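Local coordinates for uncharacterized protein Atu1872 (PDB 2QNT) that is of unknown function but has the glyoxalase-like fold of the glyoxalase/bleomycin resistance/dioxygenase family and assembles as two copies of the chain, at residues Phe9-Pro14 and Phe41-Thr46; Thr46-His51 and Met76-Glu81; Leu98-Glu103 and Gln109-Phe114. All blocks are in the same frame, centred on the assembly; numbering follows the deposited sequence. Where two conformers were deposited one is given.

Overall arrangement
From the N terminus, strand 7-16 opens the first four-stranded sheet, and contact 1 closes the loop through helix 19-29 and strand 34-37 when residues 41-46 return near it. Contact 2 begins at Thr46, which the two contacts share, and closes over helix 53-61 by bringing residues 46-51 to strand 76-82, where the second sheet starts. After helix 85-92, contact 3 closes a short hairpin between strands 98-104 and 110-115. The three loops follow in series; none nests or crosses. Contacts 1 and 2 lie about 7 Å apart between centres, contacts 1 and 3 about 23 Å. Tyr79 OH and Gln109 NE2 join contact 2 to contact 3.

Contact 1 of 3, residues Phe9-Pro14 and Phe41-Thr46; sequences FVNPIP and FVLFET
Ile13 and Phe41 form the closer-knit half of this contact. The ring of Phe41 brings its CE2 corner to within 3.9 Å of Ile13 CD1, and the other branch, Ile13 CG2, lies 3.9 Å from the same CE2. Ile13 CG1 completes the grip at 4.1 Å from Phe41 CE2, so that three carbons of one branched side chain gather round one corner of the ring, with the methyl approaching it obliquely. The two side chains cross at about a right angle. Phe41 can span the distance because its CG lies anti to the backbone N (chi1 179°), which carries the ring over toward strand 7-16 although the CA atoms of Ile13 and Phe41 are 8.8 Å apart.

That spacing fits strands two places apart in a sheet. Strand 49-52 runs between them, parallel to 7-16 and antiparallel to 41-44, in a four-stranded mixed sheet of order 1-4-3-2, the beta-alpha-beta-beta-beta module of glyoxalase-like domains. No backbone bond joins the two segments directly; Phe41 and Leu43 both reach across the small side chain of Ala49, and the Phe41 ring also meets that of His51. Val42 and Phe44 instead pack against helix 19-29.

The other half is sparser. Leu43 offers a single methyl, CD2, which lies 3.7 Å from Asn11 ND2 in one of two modelled conformers of the asparagine, so this touch is doubtful; no hydrogen bond is made. Leu43 and Phe41 are partly exposed, whereas Asn11 and Ile13 are buried, their strand pairing antiparallel with a strand of the second subunit. A bound buffer molecule, probably from the crystallisation liquor, comes to about 4 Å from the Ile13 side chain.

Contact 2 of 3, residues Thr46-His51 and Met76-Glu81; sequences TGFAIH and MLLYFE
Phe80 points the edge of its ring at the face of Phe48, with CZ 4.0 Å above the plane of the Phe48 ring and over its centre. This T-shaped pair has centroids 5.4 Å apart and planes at 64°. Leu78, two residues earlier on the same strand, takes a different side of that ring: its CD1 methyl sits near the ring plane, 3.8 Å from Phe48 CE2, and its CD2 is 4.0 Å from the same atom. Phe48 is thus touched on a face and at an edge by one strand. With chi1 near 180° (-173°), the Phe48 ring swings away from its backbone N and toward 76-81.

In the next shell, Tyr26 of helix 19-29 meets the Phe48 ring and touches Leu78, and Leu32 reaches both phenylalanines. Phe9 of the second subunit packs against Phe48 and places its ring edge-to-face with Phe80, while its N is hydrogen-bonded to Thr46 OG1. The aromatic cluster is therefore buried partly by the dimer. Joining the chain at the start of strand 49-52 to strand 76-82 of the second sheet, it lies at the junction of the two beta-alpha-beta-beta-beta modules of a glyoxalase-like chain.

Contact 3 of 3, residues Leu98-Glu103 and Gln109-Phe114; sequences LIHPLE and QRVFRF
His100 and Arg113 meet through a side-chain bond, Arg113 NH1 to His100 NE2 at 2.8 Å, bent to 136° and tilted from both the imidazole and guanidinium planes. His100 ND1 donates to Pro101 O at 2.8 Å, close to the ring plane and on a carbonyl lone pair, which fixes the ring's rotation. Its chi1 of 63° turns one ring face to Arg113 N.

Two beta bulges break the antiparallel hairpin. At the first, Arg113 O receives Ile99 N at 2.8 Å and, weakly, His100 N at 3.3 Å; the return bond, Arg113 N to His100 O at 3.5 Å, is also weak. Past the second, Glu103 N reaches Val111 O at 3.0 Å and Val111 N reaches Glu103 O at 3.1 Å; Glu103 O also accepts from Gln105 NE2. Leu102 O takes a water that accepts from Arg110 NH2 at 2.8 Å; Asp86 forms a salt bridge to that nitrogen.

Arg113 has further partners in Glu123, through NE, and Gln105, through NH1, while NH2 is hydrogen-bonded to O8 of a buffer molecule, probably from the crystallisation liquor. These bonds restrain the guanidinium, and the buffer suggests, without proving, that it lines a polar pocket.

Contact 1 of 3, residues Phe9-Pro14 and Phe41-Thr46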
loop_
_atom_site.group_PDB
_atom_site.type_symbol
_atom_site.label_atom_id
_atom_site.label_comp_id
_atom_site.label_asym_id
_atom_site.label_seq_id
_atom_site.Cartn_x
_atom_site.Cartn_y
_atom_site.Cartn_z
ATOM N N PHE A 9 -3.693 8.098 -6.835
ATOM C CA PHE A 9 -3.519 7.203 -5.697
ATOM C C PHE A 9 -3.329 8.049 -4.443
ATOM O O PHE A 9 -2.515 8.943 -4.428
ATOM C CB PHE A 9 -2.311 6.306 -5.907
ATOM C CG PHE A 9 -2.122 5.308 -4.787
ATOM C CD1 PHE A 9 -1.013 5.342 -3.998
ATOM C CD2 PHE A 9 -3.116 4.388 -4.491
ATOM C CE1 PHE A 9 -0.867 4.447 -2.959
ATOM C CE2 PHE A 9 -2.963 3.500 -3.463
ATOM C CZ PHE A 9 -1.848 3.516 -2.708
ATOM N N VAL A 10 -4.074 7.738 -3.398
ATOM C CA VAL A 10 -4.038 8.485 -2.169
ATOM C C VAL A 10 -3.306 7.734 -1.079
ATOM O O VAL A 10 -2.266 8.188 -0.596
ATOM C CB VAL A 10 -5.434 8.940 -1.744
ATOM C CG1 VAL A 10 -5.354 9.707 -0.427
ATOM C CG2 VAL A 10 -6.041 9.855 -2.858
ATOM N N ASN A 11 -3.787 6.548 -0.691
ATOM C CA ASN A 11 -3.186 5.790 0.439
ATOM C C ASN A 11 -3.286 4.289 0.222
ATOM O O ASN A 11 -4.370 3.857 -0.106
ATOM C CB ASN A 11 -3.961 6.014 1.757
ATOM C CG ASN A 11 -3.966 7.463 2.234
ATOM O OD1 ASN A 11 -2.922 8.023 2.574
ATOM N ND2 ASN A 11 -5.158 8.041 2.334
ATOM N N PRO A 12 -2.283 3.512 0.593
ATOM C CA PRO A 12 -2.551 2.131 0.917
ATOM C C PRO A 12 -3.074 2.100 2.337
ATOM O O PRO A 12 -2.686 2.914 3.166
ATOM C CB PRO A 12 -1.172 1.490 0.897
ATOM C CG PRO A 12 -0.265 2.550 1.334
ATOM C CD PRO A 12 -0.880 3.872 0.903
ATOM N N ILE A 13 -3.907 1.101 2.637
ATOM C CA ILE A 13 -4.497 0.968 3.957
ATOM C C ILE A 13 -4.377 -0.498 4.378
ATOM O O ILE A 13 -5.306 -1.273 4.240
ATOM C CB ILE A 13 -5.950 1.447 4.013
ATOM C CG1 ILE A 13 -6.108 2.830 3.387
ATOM C CG2 ILE A 13 -6.414 1.443 5.476
ATOM C CD1 ILE A 13 -7.567 3.313 3.246
ATOM N N PRO A 14 -3.193 -0.911 4.881
ATOM C CA PRO A 14 -3.069 -2.234 5.485
ATOM C C PRO A 14 -4.028 -2.387 6.646
ATOM O O PRO A 14 -4.238 -1.447 7.432
ATOM C CB PRO A 14 -1.617 -2.299 5.948
ATOM C CG PRO A 14 -0.947 -1.137 5.314
ATOM C CD PRO A 14 -1.939 -0.140 4.939
ATOM N N PHE A 41 -8.917 4.396 12.258
ATOM C CA PHE A 41 -8.165 4.713 11.025
ATOM C C PHE A 41 -7.198 5.799 11.378
ATOM O O PHE A 41 -7.568 6.770 12.015
ATOM C CB PHE A 41 -9.173 5.190 9.960
ATOM C CG PHE A 41 -8.595 5.593 8.601
ATOM C CD1 PHE A 41 -8.976 6.803 7.990
ATOM C CD2 PHE A 41 -7.717 4.774 7.914
ATOM C CE1 PHE A 41 -8.471 7.150 6.739
ATOM C CE2 PHE A 41 -7.255 5.115 6.653
ATOM C CZ PHE A 41 -7.603 6.303 6.064
ATOM N N VAL A 42 -5.953 5.644 10.953
ATOM C CA VAL A 42 -4.925 6.619 11.203
ATOM C C VAL A 42 -4.217 6.955 9.895
ATOM O O VAL A 42 -3.768 6.069 9.178
ATOM C CB VAL A 42 -3.889 6.101 12.265
ATOM C CG1 VAL A 42 -2.807 7.161 12.527
ATOM C CG2 VAL A 42 -4.573 5.702 13.580
ATOM N N LEU A 43 -4.155 8.249 9.590
ATOM C CA LEU A 43 -3.404 8.770 8.458
ATOM C C LEU A 43 -2.097 9.338 8.962
ATOM O O LEU A 43 -2.093 10.151 9.906
ATOM C CB LEU A 43 -4.141 9.912 7.795
ATOM C CG LEU A 43 -5.445 9.654 7.117
ATOM C CD1 LEU A 43 -6.013 10.943 6.600
ATOM C CD2 LEU A 43 -5.225 8.697 5.975
ATOM N N PHE A 44 -1.014 8.950 8.300
ATOM C CA PHE A 44 0.298 9.497 8.578
ATOM C C PHE A 44 0.747 10.464 7.499
ATOM O O PHE A 44 0.306 10.391 6.359
ATOM C CB PHE A 44 1.347 8.408 8.723
ATOM C CG PHE A 44 1.086 7.459 9.853
ATOM C CD1 PHE A 44 0.346 6.297 9.665
ATOM C CD2 PHE A 44 1.581 7.719 11.115
ATOM C CE1 PHE A 44 0.106 5.436 10.715
ATOM C CE2 PHE A 44 1.326 6.851 12.170
ATOM C CZ PHE A 44 0.602 5.711 11.965
ATOM N N GLU A 45 1.665 11.348 7.869
ATOM C CA GLU A 45 2.359 12.176 6.885
ATOM C C GLU A 45 3.129 11.212 5.954
ATOM O O GLU A 45 3.542 10.106 6.342
ATOM C CB GLU A 45 3.301 13.182 7.565
ATOM C CG GLU A 45 2.595 14.202 8.465
ATOM C CD GLU A 45 3.524 15.257 9.064
ATOM O OE1 GLU A 45 4.727 15.264 8.724
ATOM O OE2 GLU A 45 3.049 16.088 9.884
ATOM N N THR A 46 3.255 11.637 4.721
ATOM C CA THR A 46 3.933 10.994 3.633
ATOM C C THR A 46 3.115 9.869 2.998
ATOM O O THR A 46 3.634 9.113 2.213
ATOM C CB THR A 46 5.426 10.608 3.949
ATOM O OG1 THR A 46 5.515 9.454 4.791
ATOM C CG2 THR A 46 6.176 11.784 4.603
#

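Contact 2 of 3, residues Thr46-His51 and Met76-Glu81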
loop_
_atom_site.group_PDB
_atom_site.type_symbol
_atom_site.label_atom_id
_atom_site.label_comp_id
_atom_site.label_asym_id
_atom_site.label_seq_id
_atom_site.Cartn_x
_atom_site.Cartn_y
_atom_site.Cartn_z
ATOM N N THR A 46 3.255 11.637 4.721
ATOM C CA THR A 46 3.933 10.994 3.633
ATOM C C THR A 46 3.115 9.869 2.998
ATOM O O THR A 46 3.634 9.113 2.213
ATOM C CB THR A 46 5.426 10.608 3.949
ATOM O OG1 THR A 46 5.515 9.454 4.791
ATOM C CG2 THR A 46 6.176 11.784 4.603
ATOM N N GLY A 47 1.823 9.835 3.269
ATOM C CA GLY A 47 0.869 9.036 2.505
ATOM C C GLY A 47 0.654 7.608 2.967
ATOM O O GLY A 47 0.268 6.775 2.164
ATOM N N PHE A 48 1.014 7.303 4.193
ATOM C CA PHE A 48 0.780 5.984 4.736
ATOM C C PHE A 48 -0.447 6.055 5.649
ATOM O O PHE A 48 -0.766 7.099 6.207
ATOM C CB PHE A 48 2.009 5.551 5.541
ATOM C CG PHE A 48 1.972 4.131 6.014
ATOM C CD1 PHE A 48 1.913 3.833 7.380
ATOM C CD2 PHE A 48 1.904 3.080 5.118
ATOM C CE1 PHE A 48 1.854 2.546 7.832
ATOM C CE2 PHE A 48 1.831 1.782 5.568
ATOM C CZ PHE A 48 1.794 1.512 6.938
ATOM N N ALA A 49 -1.149 4.933 5.757
ATOM C CA ALA A 49 -2.330 4.847 6.607
ATOM C C ALA A 49 -2.527 3.428 7.088
ATOM O O ALA A 49 -1.970 2.523 6.508
ATOM C CB ALA A 49 -3.568 5.305 5.863
ATOM N N ILE A 50 -3.263 3.270 8.193
ATOM C CA ILE A 50 -3.589 1.946 8.746
ATOM C C ILE A 50 -5.038 1.978 9.197
ATOM O O ILE A 50 -5.551 3.030 9.584
ATOM C CB ILE A 50 -2.676 1.575 9.949
ATOM C CG1 ILE A 50 -2.679 2.687 11.007
ATOM C CG2 ILE A 50 -1.250 1.272 9.506
ATOM C CD1 ILE A 50 -1.859 2.407 12.312
ATOM N N HIS A 51 -5.696 0.817 9.190
ATOM C CA HIS A 51 -7.082 0.742 9.643
ATOM C C HIS A 51 -7.312 -0.547 10.396
ATOM O O HIS A 51 -6.834 -1.599 9.978
ATOM C CB HIS A 51 -8.053 0.772 8.443
ATOM C CG HIS A 51 -9.464 1.236 8.723
ATOM N ND1 HIS A 51 -10.345 0.607 9.589
ATOM C CD2 HIS A 51 -10.155 2.272 8.185
ATOM C CE1 HIS A 51 -11.517 1.240 9.556
ATOM N NE2 HIS A 51 -11.419 2.270 8.732
HETATM N N MSE A 76 2.519 -8.169 -0.449
HETATM C CA MSE A 76 2.762 -6.735 -0.608
HETATM C C MSE A 76 4.033 -6.412 0.154
HETATM O O MSE A 76 4.383 -7.144 1.105
HETATM C CB MSE A 76 1.589 -5.902 -0.062
HETATM C CG MSE A 76 1.680 -4.371 -0.306
HETATM SE SE MSE A 76 0.156 -3.357 0.297
HETATM C CE MSE A 76 -0.011 -4.386 1.558
ATOM N N LEU A 77 4.684 -5.334 -0.227
ATOM C CA LEU A 77 5.776 -4.763 0.513
ATOM C C LEU A 77 5.488 -3.300 0.715
ATOM O O LEU A 77 5.083 -2.599 -0.206
ATOM C CB LEU A 77 7.099 -4.918 -0.253
ATOM C CG LEU A 77 8.341 -4.370 0.415
ATOM C CD1 LEU A 77 8.720 -5.107 1.696
ATOM C CD2 LEU A 77 9.538 -4.392 -0.572
ATOM N N LEU A 78 5.679 -2.813 1.941
ATOM C CA LEU A 78 5.559 -1.376 2.246
ATOM C C LEU A 78 6.952 -0.756 2.259
ATOM O O LEU A 78 7.776 -1.123 3.112
ATOM C CB LEU A 78 4.852 -1.178 3.576
ATOM C CG LEU A 78 3.450 -1.763 3.610
ATOM C CD1 LEU A 78 2.910 -1.848 5.051
ATOM C CD2 LEU A 78 2.519 -0.983 2.704
ATOM N N TYR A 79 7.229 0.156 1.330
ATOM C CA TYR A 79 8.571 0.643 1.061
ATOM C C TYR A 79 8.705 2.080 1.552
ATOM O O TYR A 79 8.015 2.992 1.085
ATOM C CB TYR A 79 8.888 0.511 -0.451
ATOM C CG TYR A 79 10.198 1.144 -0.834
ATOM C CD1 TYR A 79 11.402 0.634 -0.409
ATOM C CD2 TYR A 79 10.228 2.270 -1.609
ATOM C CE1 TYR A 79 12.588 1.247 -0.704
ATOM C CE2 TYR A 79 11.435 2.899 -1.941
ATOM C CZ TYR A 79 12.594 2.381 -1.466
ATOM O OH TYR A 79 13.834 2.944 -1.766
ATOM N N PHE A 80 9.653 2.254 2.471
ATOM C CA PHE A 80 10.007 3.524 3.109
ATOM C C PHE A 80 11.476 3.826 2.850
ATOM O O PHE A 80 12.285 2.924 2.644
ATOM C CB PHE A 80 9.858 3.451 4.647
ATOM C CG PHE A 80 8.454 3.194 5.158
ATOM C CD1 PHE A 80 7.729 4.187 5.751
ATOM C CD2 PHE A 80 7.890 1.931 5.157
ATOM C CE1 PHE A 80 6.453 3.991 6.268
ATOM C CE2 PHE A 80 6.643 1.719 5.703
ATOM C CZ PHE A 80 5.929 2.730 6.242
ATOM N N GLU A 81 11.812 5.105 2.897
ATOM C CA GLU A 81 13.201 5.569 2.834
ATOM C C GLU A 81 13.496 6.442 4.036
ATOM O O GLU A 81 12.633 7.114 4.554
ATOM C CB GLU A 81 13.481 6.353 1.538
ATOM C CG GLU A 81 13.565 5.457 0.302
ATOM C CD GLU A 81 13.726 6.176 -1.023
ATOM O OE1 GLU A 81 13.965 7.394 -1.015
ATOM O OE2 GLU A 81 13.596 5.545 -2.102
#

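Contact 3 of 3, residues Leu98-Glu103 and Gln109-Phe114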
loop_
_atom_site.group_PDB
_atom_site.type_symbol
_atom_site.label_atom_id
_atom_site.label_comp_id
_atom_site.label_asym_id
_atom_site.label_seq_id
_atom_site.Cartn_x
_atom_site.Cartn_y
_atom_site.Cartn_z
ATOM N N LEU A 98 13.280 -8.894 12.314
ATOM C CA LEU A 98 13.919 -8.686 11.029
ATOM C C LEU A 98 13.668 -9.852 10.095
ATOM O O LEU A 98 13.674 -11.010 10.492
ATOM C CB LEU A 98 15.453 -8.505 11.152
ATOM C CG LEU A 98 15.948 -7.245 11.851
ATOM C CD1 LEU A 98 17.480 -7.327 12.117
ATOM C CD2 LEU A 98 15.628 -6.009 11.079
ATOM N N ILE A 99 13.517 -9.535 8.820
ATOM C CA ILE A 99 13.664 -10.480 7.732
ATOM C C ILE A 99 15.142 -10.622 7.406
ATOM O O ILE A 99 15.636 -11.723 7.285
ATOM C CB ILE A 99 12.810 -10.053 6.519
ATOM C CG1 ILE A 99 11.299 -10.118 6.870
ATOM C CG2 ILE A 99 13.158 -10.927 5.325
ATOM C CD1 ILE A 99 10.411 -9.423 5.867
ATOM N N HIS A 100 15.857 -9.492 7.332
ATOM C CA HIS A 100 17.304 -9.502 7.152
ATOM C C HIS A 100 17.815 -8.135 7.621
ATOM O O HIS A 100 17.049 -7.148 7.686
ATOM C CB HIS A 100 17.718 -9.787 5.687
ATOM C CG HIS A 100 17.272 -8.758 4.690
ATOM N ND1 HIS A 100 17.885 -7.523 4.556
ATOM C CD2 HIS A 100 16.293 -8.801 3.757
ATOM C CE1 HIS A 100 17.268 -6.841 3.593
ATOM N NE2 HIS A 100 16.295 -7.596 3.107
ATOM N N PRO A 101 19.123 -8.069 7.924
ATOM C CA PRO A 101 19.732 -6.819 8.401
ATOM C C PRO A 101 20.021 -5.858 7.272
ATOM O O PRO A 101 19.686 -6.105 6.114
ATOM C CB PRO A 101 20.991 -7.289 9.136
ATOM C CG PRO A 101 21.311 -8.582 8.562
ATOM C CD PRO A 101 20.064 -9.194 7.974
ATOM N N LEU A 102 20.669 -4.757 7.611
ATOM C CA LEU A 102 20.963 -3.722 6.664
ATOM C C LEU A 102 22.016 -4.224 5.695
ATOM O O LEU A 102 23.171 -4.453 6.100
ATOM C CB LEU A 102 21.387 -2.458 7.454
ATOM C CG LEU A 102 21.735 -1.198 6.671
ATOM C CD1 LEU A 102 20.641 -0.786 5.747
ATOM C CD2 LEU A 102 22.018 -0.112 7.700
ATOM N N GLU A 103 21.630 -4.399 4.435
ATOM C CA GLU A 103 22.437 -5.096 3.395
ATOM C C GLU A 103 22.329 -4.378 2.079
ATOM O O GLU A 103 21.248 -3.988 1.688
ATOM C CB GLU A 103 21.877 -6.537 3.184
ATOM C CG GLU A 103 22.080 -7.426 4.407
ATOM C CD GLU A 103 21.481 -8.845 4.312
ATOM O OE1 GLU A 103 20.709 -9.165 3.398
ATOM O OE2 GLU A 103 21.829 -9.679 5.176
ATOM N N GLN A 109 21.662 -0.194 -3.421
ATOM C CA GLN A 109 21.057 0.494 -2.286
ATOM C C GLN A 109 21.112 -0.372 -1.035
ATOM O O GLN A 109 20.831 -1.560 -1.100
ATOM C CB GLN A 109 19.591 0.795 -2.621
ATOM C CG GLN A 109 18.834 1.603 -1.607
ATOM C CD GLN A 109 17.337 1.577 -1.864
ATOM O OE1 GLN A 109 16.835 0.763 -2.645
ATOM N NE2 GLN A 109 16.614 2.492 -1.232
ATOM N N ARG A 110 21.448 0.233 0.105
ATOM C CA ARG A 110 21.402 -0.444 1.395
ATOM C C ARG A 110 20.006 -0.343 2.001
ATOM O O ARG A 110 19.470 0.766 2.160
ATOM C CB ARG A 110 22.427 0.176 2.326
ATOM C CG ARG A 110 23.837 0.038 1.800
ATOM C CD ARG A 110 24.805 0.853 2.589
ATOM N NE ARG A 110 24.947 0.353 3.933
ATOM C CZ ARG A 110 24.888 1.086 5.037
ATOM N NH1 ARG A 110 24.681 2.413 4.975
ATOM N NH2 ARG A 110 25.064 0.474 6.205
ATOM N N VAL A 111 19.422 -1.506 2.312
ATOM C CA VAL A 111 18.103 -1.570 2.918
ATOM C C VAL A 111 18.042 -2.628 3.983
ATOM O O VAL A 111 18.818 -3.565 3.981
ATOM C CB VAL A 111 16.973 -1.849 1.857
ATOM C CG1 VAL A 111 17.243 -1.071 0.559
ATOM C CG2 VAL A 111 16.793 -3.320 1.565
ATOM N N PHE A 112 17.068 -2.516 4.888
ATOM C CA PHE A 112 16.709 -3.629 5.757
ATOM C C PHE A 112 15.225 -3.877 5.662
ATOM O O PHE A 112 14.471 -3.015 5.242
ATOM C CB PHE A 112 17.190 -3.431 7.208
ATOM C CG PHE A 112 16.594 -2.269 7.971
ATOM C CD1 PHE A 112 15.712 -2.498 9.029
ATOM C CD2 PHE A 112 17.012 -0.982 7.742
ATOM C CE1 PHE A 112 15.233 -1.451 9.805
ATOM C CE2 PHE A 112 16.532 0.064 8.532
ATOM C CZ PHE A 112 15.636 -0.186 9.544
ATOM N N ARG A 113 14.803 -5.089 6.018
ATOM C CA ARG A 113 13.403 -5.498 5.858
ATOM C C ARG A 113 12.970 -6.244 7.118
ATOM O O ARG A 113 13.779 -6.924 7.765
ATOM C CB ARG A 113 13.226 -6.357 4.625
ATOM C CG ARG A 113 13.617 -5.637 3.332
ATOM C CD ARG A 113 13.225 -6.403 2.082
ATOM N NE ARG A 113 13.597 -5.715 0.837
ATOM C CZ ARG A 113 14.656 -6.014 0.094
ATOM N NH1 ARG A 113 15.520 -6.968 0.443
ATOM N NH2 ARG A 113 14.889 -5.382 -1.048
ATOM N N PHE A 114 11.700 -6.088 7.487
ATOM C CA PHE A 114 11.201 -6.560 8.761
ATOM C C PHE A 114 9.704 -6.608 8.736
ATOM O O PHE A 114 9.066 -6.150 7.799
ATOM C CB PHE A 114 11.698 -5.680 9.910
ATOM C CG PHE A 114 11.378 -4.223 9.757
ATOM C CD1 PHE A 114 10.261 -3.672 10.369
ATOM C CD2 PHE A 114 12.205 -3.384 9.049
ATOM C CE1 PHE A 114 9.972 -2.341 10.241
ATOM C CE2 PHE A 114 11.902 -2.037 8.927
ATOM C CZ PHE A 114 10.776 -1.530 9.537
HETATM O O HOH W 1 25.235 -2.263 6.694
#